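Local coordinates for protein UDP-N-Acetylglucosamine 2-Epimerase (Thermus thermophilus, PDB 1V4V) that probably catalyses the epimerisation of UDP-N-acetylglucosamine at C2 of the sugar, interconverting it with UDP-N-acetylmannosamine, at residues 220-225 and 248-253; 53-58 and 263-268; 203-208 and 215-220. All blocks are in the same frame, centred on the assembly; numbering follows the deposited sequence.

Contact 1. Residues 220-225 and 248-253; sequences ALKRVA and FPVLKG
Lys222, Leu251 and Val250 carry this contact between two neighbouring helices, 214-227 and 241-251, in the C-terminal domain of a GT-B fold. Each helix belongs to a beta-alpha-beta crossover of the parallel sheet: the first joins strands 200-203 and 232-236, the second joins strands 232-236 and 257-260. The backbones come closest at Lys222 and Leu251, whose CA atoms lie 6.5 Å apart. Here the end of Leu251 does the reaching. Its methyl CD2 rests against the base of the lysine, 4.1 Å from Lys222 CB and 4.2 Å from Lys222 CA, and the side chain also touches Phe257 of strand 257-260. A branched apolar end suits a residue that touches both helix 214-227 and this strand. Val250 supplies a second apolar surface, and its branched side chain also lies on Ser215, Ala218 and Gln219, in the one to two turns before Lys222. Lys222 is the amphipathic partner. With CG anti to the backbone N (chi1 174°) and the chain extended beyond, its methylenes run outward past Val250, CD standing 3.8 Å from Val250 O, and the ammonium group is carried beyond the apolar layer. The aliphatic length therefore serves the packing and the charge stays at the margin. The lysine was modelled in two conformers, so the water bridge described here, which belongs to one of them, is probably not permanent. In that conformer a single water joins the helices: it accepts from Lys222 NZ at 2.7 Å and donates to Val250 O, a carbonyl in the last turn of helix 241-251, at 2.7 Å. The angle NZ to water to O is then about 114°, close to tetrahedral.

Contact 2. Residues 53-58 and 263-268; sequences SLFGIQ and LEYGSM
With chi1 of 168° in Leu54 and -168° in Tyr265, both side chains swing their CG anti to the backbone N and project toward each other, crossing at about a right angle. The leucine methyl CD2 does most of the touching. It meets the rim of the tyrosine ring near the ring plane, 4.2 Å from Tyr265 CD2, and settles 4.1 Å from Gly266 CA. Gly266 suits this place because it presents bare backbone on the side that faces Leu54. The same methyl lies over one face of the Phe55 ring, offset toward its rim, so leucine and phenylalanine form one continuous apolar surface. Phe55 adds its far end, CZ being 4.3 Å from Tyr265 CE2, which lies at the edge of the phenylalanine ring. Just after Phe55, Gly56, with positive phi, completes a Schellman motif at the end of the preceding helix. In the other segment Glu264 occupies the N-cap position of helix 265-273. Helix 177-188 borders the contact through Val182, Leu184 and Ala185. The segments belong to the two different domains of the GT-B fold, and a glycerol, probably from the crystallisation liquor, lies about 5 Å from the side chain of Tyr265. Between the segments the contact is small and made by apolar groups without directional bonds, which is consistent with domains that can shift relative to each other.

Contact 3. Residues 203-208 and 215-220; sequences VTMHRR and SDLAQA
Met205, present as selenomethionine, lays its selenium against the flank of Leu217: SE is 3.7 Å from Leu217 CB and 4.1 Å from Leu217 CD1. The two side chains meet at a slant, and the leucine is touched along its side. At chi3 the methionine bends (-74°), which turns its terminal methyl along the helix surface until CE stands 4.2 Å from Ala218 N. Alanine suits position 218, since its short side chain leaves the backbone accessible to CE. One of two deposited conformers of Met205 is described here, so these details hold for that copy. A flexible, unbranched residue fits well between a loop and a helix whose CA atoms are still 9.0 Å apart at their closest, Met205 and Leu217. Leu214 and Leu221 of the same helix also receive Met205, and Leu299 adds a further loop contact, while Leu217 reaches on to Val324 of helix 321-332. All three touching residues are buried. Next along the loop, His206 N and Arg207 N donate hydrogen bonds to Asp281 OD2 and OD1, and the His206 ring stacks on that of His238. Here the first strand of the C-terminal sheet, 200-203, passes through a loop into helix 214-227, the opening beta-loop-alpha unit of a Rossmann-like domain; in GT-B enzymes such loops commonly face the interdomain cleft.

In the fold
Contacts 1 and 3 lie side by side in the C-terminal domain, their centres 10 Å apart; they share Ala220 and helix 214-227. Contact 3 closes before contact 1 opens along the chain, and both are nested inside the long loop closed by contact 2. That contact lies about 30 Å from contact 1 and 27 Å from contact 3, centre to centre, where the two domains approach each other. Contact 1 packs two helices together and contact 3 packs a loop on one of them, all beside the six-stranded parallel sheet, whereas contact 2 spans the domains. Within the C-terminal domain Met268 touches Thr204, which links the helix of contact 2 to the loop of contact 3.

Contact 1. Residues 220-225 and 248-253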
# COMPACT_ATOMS: atom_id res chain seq x y z
N ALA A 220 -15.23 36.70 33.09
CA ALA A 220 -16.02 37.22 31.98
C ALA A 220 -17.28 36.37 31.83
O ALA A 220 -18.38 36.90 31.60
CB ALA A 220 -15.20 37.17 30.68
N LEU A 221 -17.14 35.06 31.97
CA LEU A 221 -18.29 34.17 31.85
C LEU A 221 -19.25 34.38 33.02
O LEU A 221 -20.46 34.21 32.88
CB LEU A 221 -17.82 32.71 31.78
CG LEU A 221 -17.02 32.35 30.53
CD1 LEU A 221 -16.66 30.88 30.55
CD2 LEU A 221 -17.81 32.68 29.27
N LYS A 222 -18.70 34.74 34.18
CA LYS A 222 -19.53 35.01 35.35
C LYS A 222 -20.40 36.22 35.02
O LYS A 222 -21.59 36.25 35.34
CB LYS A 222 -18.66 35.29 36.58
CG LYS A 222 -19.46 35.72 37.81
CD LYS A 222 -18.55 35.99 39.00
CE LYS A 222 -19.35 36.43 40.22
NZ LYS A 222 -18.47 36.88 41.34
N ARG A 223 -19.81 37.23 34.38
CA ARG A 223 -20.56 38.43 34.00
C ARG A 223 -21.68 38.06 33.03
O ARG A 223 -22.79 38.60 33.12
CB ARG A 223 -19.65 39.46 33.32
CG ARG A 223 -18.77 40.26 34.24
CD ARG A 223 -17.99 41.31 33.46
NE ARG A 223 -18.84 42.41 33.00
CZ ARG A 223 -18.46 43.32 32.11
NH1 ARG A 223 -17.25 43.26 31.57
NH2 ARG A 223 -19.28 44.30 31.77
N VAL A 224 -21.38 37.16 32.10
CA VAL A 224 -22.39 36.73 31.14
C VAL A 224 -23.54 36.05 31.88
O VAL A 224 -24.71 36.35 31.65
CB VAL A 224 -21.80 35.73 30.10
CG1 VAL A 224 -22.91 35.21 29.20
CG2 VAL A 224 -20.72 36.42 29.27
N ALA A 225 -23.20 35.15 32.79
CA ALA A 225 -24.22 34.43 33.55
C ALA A 225 -25.12 35.39 34.33
O ALA A 225 -26.33 35.20 34.40
CB ALA A 225 -23.56 33.43 34.50
N PHE A 248 -12.82 27.33 39.76
CA PHE A 248 -13.67 27.11 40.92
C PHE A 248 -13.93 28.34 41.79
O PHE A 248 -15.08 28.66 42.10
CB PHE A 248 -13.10 25.97 41.78
CG PHE A 248 -13.60 24.61 41.39
CD1 PHE A 248 -13.80 24.28 40.05
CD2 PHE A 248 -13.86 23.65 42.36
CE1 PHE A 248 -14.25 23.01 39.69
CE2 PHE A 248 -14.32 22.38 42.00
CZ PHE A 248 -14.51 22.06 40.67
N PRO A 249 -12.87 29.06 42.20
CA PRO A 249 -13.09 30.25 43.03
C PRO A 249 -13.97 31.33 42.39
O PRO A 249 -14.61 32.12 43.09
CB PRO A 249 -11.67 30.74 43.33
CG PRO A 249 -10.89 30.26 42.14
CD PRO A 249 -11.43 28.87 41.94
N VAL A 250 -14.01 31.35 41.07
CA VAL A 250 -14.80 32.34 40.36
C VAL A 250 -16.23 31.88 40.08
O VAL A 250 -17.18 32.64 40.30
CB VAL A 250 -14.16 32.71 39.00
CG1 VAL A 250 -15.06 33.67 38.24
CG2 VAL A 250 -12.77 33.32 39.22
N LEU A 251 -16.38 30.65 39.61
CA LEU A 251 -17.70 30.15 39.24
C LEU A 251 -18.49 29.37 40.28
O LEU A 251 -19.69 29.17 40.11
CB LEU A 251 -17.59 29.33 37.95
CG LEU A 251 -17.07 30.14 36.75
CD1 LEU A 251 -16.93 29.23 35.53
CD2 LEU A 251 -18.02 31.29 36.45
N LYS A 252 -17.84 28.92 41.35
CA LYS A 252 -18.56 28.21 42.41
C LYS A 252 -19.40 29.26 43.11
O LYS A 252 -18.91 30.34 43.43
CB LYS A 252 -17.61 27.59 43.43
CG LYS A 252 -17.00 26.27 43.01
CD LYS A 252 -18.02 25.16 42.96
CE LYS A 252 -17.37 23.85 42.56
NZ LYS A 252 -18.33 22.72 42.49
N GLY A 253 -20.67 28.96 43.34
CA GLY A 253 -21.51 29.92 44.01
C GLY A 253 -22.27 30.82 43.05
O GLY A 253 -23.09 31.63 43.48
O HOH W 1 -17.47 34.50 42.23

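Contact 2. Residues 53-58 and 263-268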
# COMPACT_ATOMS: atom_id res chain seq x y z
N SER A 53 -20.73 -0.02 23.10
CA SER A 53 -22.00 -0.16 23.82
C SER A 53 -22.94 1.01 23.59
O SER A 53 -24.14 0.81 23.38
CB SER A 53 -21.75 -0.31 25.32
OG SER A 53 -21.12 -1.55 25.61
N LEU A 54 -22.41 2.23 23.63
CA LEU A 54 -23.23 3.42 23.42
C LEU A 54 -24.04 3.32 22.14
O LEU A 54 -25.20 3.72 22.11
CB LEU A 54 -22.36 4.69 23.33
CG LEU A 54 -23.14 5.92 22.83
CD1 LEU A 54 -24.09 6.41 23.91
CD2 LEU A 54 -22.18 7.03 22.43
N PHE A 55 -23.42 2.80 21.09
CA PHE A 55 -24.09 2.68 19.80
C PHE A 55 -24.87 1.39 19.64
O PHE A 55 -25.45 1.14 18.59
CB PHE A 55 -23.06 2.81 18.67
CG PHE A 55 -22.11 3.95 18.84
CD1 PHE A 55 -20.89 3.77 19.49
CD2 PHE A 55 -22.44 5.23 18.38
CE1 PHE A 55 -20.01 4.84 19.67
CE2 PHE A 55 -21.57 6.30 18.56
CZ PHE A 55 -20.35 6.11 19.21
N GLY A 56 -24.90 0.58 20.69
CA GLY A 56 -25.63 -0.67 20.64
C GLY A 56 -25.01 -1.67 19.68
O GLY A 56 -25.71 -2.35 18.93
N ILE A 57 -23.68 -1.76 19.71
CA ILE A 57 -22.94 -2.67 18.85
C ILE A 57 -22.07 -3.62 19.67
O ILE A 57 -21.47 -3.23 20.66
CB ILE A 57 -22.03 -1.88 17.87
CG1 ILE A 57 -22.89 -1.03 16.94
CG2 ILE A 57 -21.16 -2.83 17.05
CD1 ILE A 57 -22.09 -0.06 16.08
N GLN A 58 -22.02 -4.88 19.25
CA GLN A 58 -21.23 -5.90 19.93
C GLN A 58 -20.24 -6.43 18.90
O GLN A 58 -20.55 -6.45 17.71
CB GLN A 58 -22.12 -7.05 20.40
CG GLN A 58 -23.54 -6.63 20.75
CD GLN A 58 -23.61 -5.64 21.89
OE1 GLN A 58 -24.64 -5.01 22.12
NE2 GLN A 58 -22.50 -5.51 22.63
N LEU A 263 -17.57 14.73 31.14
CA LEU A 263 -18.65 13.84 30.71
C LEU A 263 -18.19 12.82 29.68
O LEU A 263 -17.16 12.98 29.04
CB LEU A 263 -19.80 14.67 30.12
CG LEU A 263 -20.44 15.75 31.00
CD1 LEU A 263 -21.41 16.56 30.17
CD2 LEU A 263 -21.15 15.12 32.18
N GLU A 264 -18.98 11.76 29.52
CA GLU A 264 -18.68 10.72 28.55
C GLU A 264 -19.12 11.24 27.18
O GLU A 264 -19.94 12.15 27.10
CB GLU A 264 -19.42 9.43 28.89
CG GLU A 264 -19.13 8.90 30.29
CD GLU A 264 -19.68 7.51 30.52
OE1 GLU A 264 -19.24 6.57 29.83
OE2 GLU A 264 -20.56 7.36 31.40
N TYR A 265 -18.57 10.65 26.12
CA TYR A 265 -18.90 11.07 24.76
C TYR A 265 -20.40 11.32 24.55
O TYR A 265 -20.80 12.41 24.13
CB TYR A 265 -18.42 10.01 23.76
CG TYR A 265 -18.46 10.47 22.32
CD1 TYR A 265 -17.75 11.60 21.91
CD2 TYR A 265 -19.20 9.77 21.37
CE1 TYR A 265 -17.78 12.02 20.58
CE2 TYR A 265 -19.23 10.19 20.03
CZ TYR A 265 -18.52 11.32 19.65
OH TYR A 265 -18.54 11.73 18.34
N GLY A 266 -21.22 10.32 24.85
CA GLY A 266 -22.65 10.46 24.67
C GLY A 266 -23.34 11.51 25.52
O GLY A 266 -24.19 12.26 25.02
N SER A 267 -23.00 11.57 26.80
CA SER A 267 -23.63 12.53 27.69
C SER A 267 -23.29 13.97 27.28
O SER A 267 -24.13 14.87 27.39
CB SER A 267 -23.20 12.29 29.13
OG SER A 267 -23.91 13.13 30.02
N MSE A 268 -22.06 14.17 26.81
CA MSE A 268 -21.64 15.50 26.37
C MSE A 268 -22.36 15.88 25.09
O MSE A 268 -22.80 17.02 24.93
CB MSE A 268 -20.13 15.55 26.15
CG MSE A 268 -19.62 16.86 25.56
SE MSE A 268 -20.02 18.42 26.64
CE MSE A 268 -18.26 18.74 27.37

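Contact 3. Residues 203-208 and 215-220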
# COMPACT_ATOMS: atom_id res chain seq x y z
N VAL A 203 -20.46 25.15 28.39
CA VAL A 203 -19.16 25.80 28.47
C VAL A 203 -18.05 24.79 28.64
O VAL A 203 -18.19 23.82 29.40
CB VAL A 203 -19.10 26.80 29.65
CG1 VAL A 203 -17.69 27.36 29.77
CG2 VAL A 203 -20.10 27.93 29.45
N THR A 204 -16.95 25.02 27.92
CA THR A 204 -15.78 24.15 27.97
C THR A 204 -14.49 24.98 27.77
O THR A 204 -14.34 25.70 26.78
CB THR A 204 -15.87 23.04 26.89
OG1 THR A 204 -16.29 21.82 27.50
CG2 THR A 204 -14.54 22.84 26.18
N MSE A 205 -13.58 24.90 28.74
CA MSE A 205 -12.29 25.62 28.65
C MSE A 205 -11.19 24.69 29.13
O MSE A 205 -11.19 24.28 30.30
CB MSE A 205 -12.35 26.86 29.54
CG MSE A 205 -13.25 28.01 29.01
SE MSE A 205 -12.85 29.71 29.83
CE MSE A 205 -13.63 29.34 31.52
N HIS A 206 -10.26 24.34 28.25
CA HIS A 206 -9.16 23.45 28.64
C HIS A 206 -7.92 23.51 27.76
O HIS A 206 -7.02 22.68 27.91
CB HIS A 206 -9.63 21.99 28.70
CG HIS A 206 -9.99 21.42 27.36
ND1 HIS A 206 -9.24 20.44 26.74
CD2 HIS A 206 -11.02 21.69 26.52
CE1 HIS A 206 -9.79 20.13 25.58
NE2 HIS A 206 -10.87 20.88 25.42
N ARG A 207 -7.86 24.47 26.84
CA ARG A 207 -6.69 24.61 25.99
C ARG A 207 -5.54 24.99 26.92
O ARG A 207 -5.59 26.01 27.60
CB ARG A 207 -6.92 25.70 24.94
CG ARG A 207 -5.85 25.77 23.87
CD ARG A 207 -6.18 26.79 22.80
NE ARG A 207 -5.19 26.80 21.72
CZ ARG A 207 -4.95 25.76 20.92
NH1 ARG A 207 -5.62 24.63 21.06
NH2 ARG A 207 -4.02 25.86 19.97
N ARG A 208 -4.50 24.16 26.94
CA ARG A 208 -3.37 24.41 27.83
C ARG A 208 -2.79 25.82 27.76
O ARG A 208 -2.40 26.37 28.79
CB ARG A 208 -2.25 23.40 27.57
CG ARG A 208 -1.27 23.33 28.73
CD ARG A 208 0.09 22.82 28.32
NE ARG A 208 1.01 22.83 29.46
CZ ARG A 208 1.26 23.90 30.21
NH1 ARG A 208 0.67 25.06 29.95
NH2 ARG A 208 2.11 23.82 31.23
N SER A 215 -8.72 32.29 34.88
CA SER A 215 -9.37 33.08 35.91
C SER A 215 -10.03 34.31 35.29
O SER A 215 -11.18 34.63 35.61
CB SER A 215 -8.36 33.50 36.98
OG SER A 215 -9.01 34.20 38.02
N ASP A 216 -9.31 35.01 34.42
CA ASP A 216 -9.85 36.20 33.75
C ASP A 216 -11.05 35.82 32.87
O ASP A 216 -12.06 36.52 32.85
CB ASP A 216 -8.78 36.88 32.88
CG ASP A 216 -7.74 37.65 33.69
OD1 ASP A 216 -7.91 37.79 34.92
OD2 ASP A 216 -6.75 38.12 33.09
N LEU A 217 -10.93 34.71 32.13
CA LEU A 217 -12.02 34.28 31.26
C LEU A 217 -13.22 33.81 32.08
O LEU A 217 -14.36 34.03 31.70
CB LEU A 217 -11.54 33.16 30.33
CG LEU A 217 -10.51 33.60 29.28
CD1 LEU A 217 -9.97 32.39 28.53
CD2 LEU A 217 -11.16 34.59 28.31
N ALA A 218 -12.96 33.16 33.22
CA ALA A 218 -14.05 32.71 34.07
C ALA A 218 -14.84 33.91 34.57
O ALA A 218 -16.07 33.87 34.64
CB ALA A 218 -13.50 31.90 35.25
N GLN A 219 -14.13 34.98 34.94
CA GLN A 219 -14.80 36.19 35.42
C GLN A 219 -15.70 36.76 34.33
O GLN A 219 -16.78 37.26 34.61
CB GLN A 219 -13.78 37.25 35.85
CG GLN A 219 -12.96 36.90 37.09
CD GLN A 219 -13.76 37.01 38.38
OE1 GLN A 219 -14.91 37.45 38.39
NE2 GLN A 219 -13.13 36.60 39.49
N ALA A 220 -15.23 36.70 33.09
CA ALA A 220 -16.02 37.22 31.98
C ALA A 220 -17.28 36.37 31.83
O ALA A 220 -18.38 36.90 31.60
CB ALA A 220 -15.20 37.17 30.68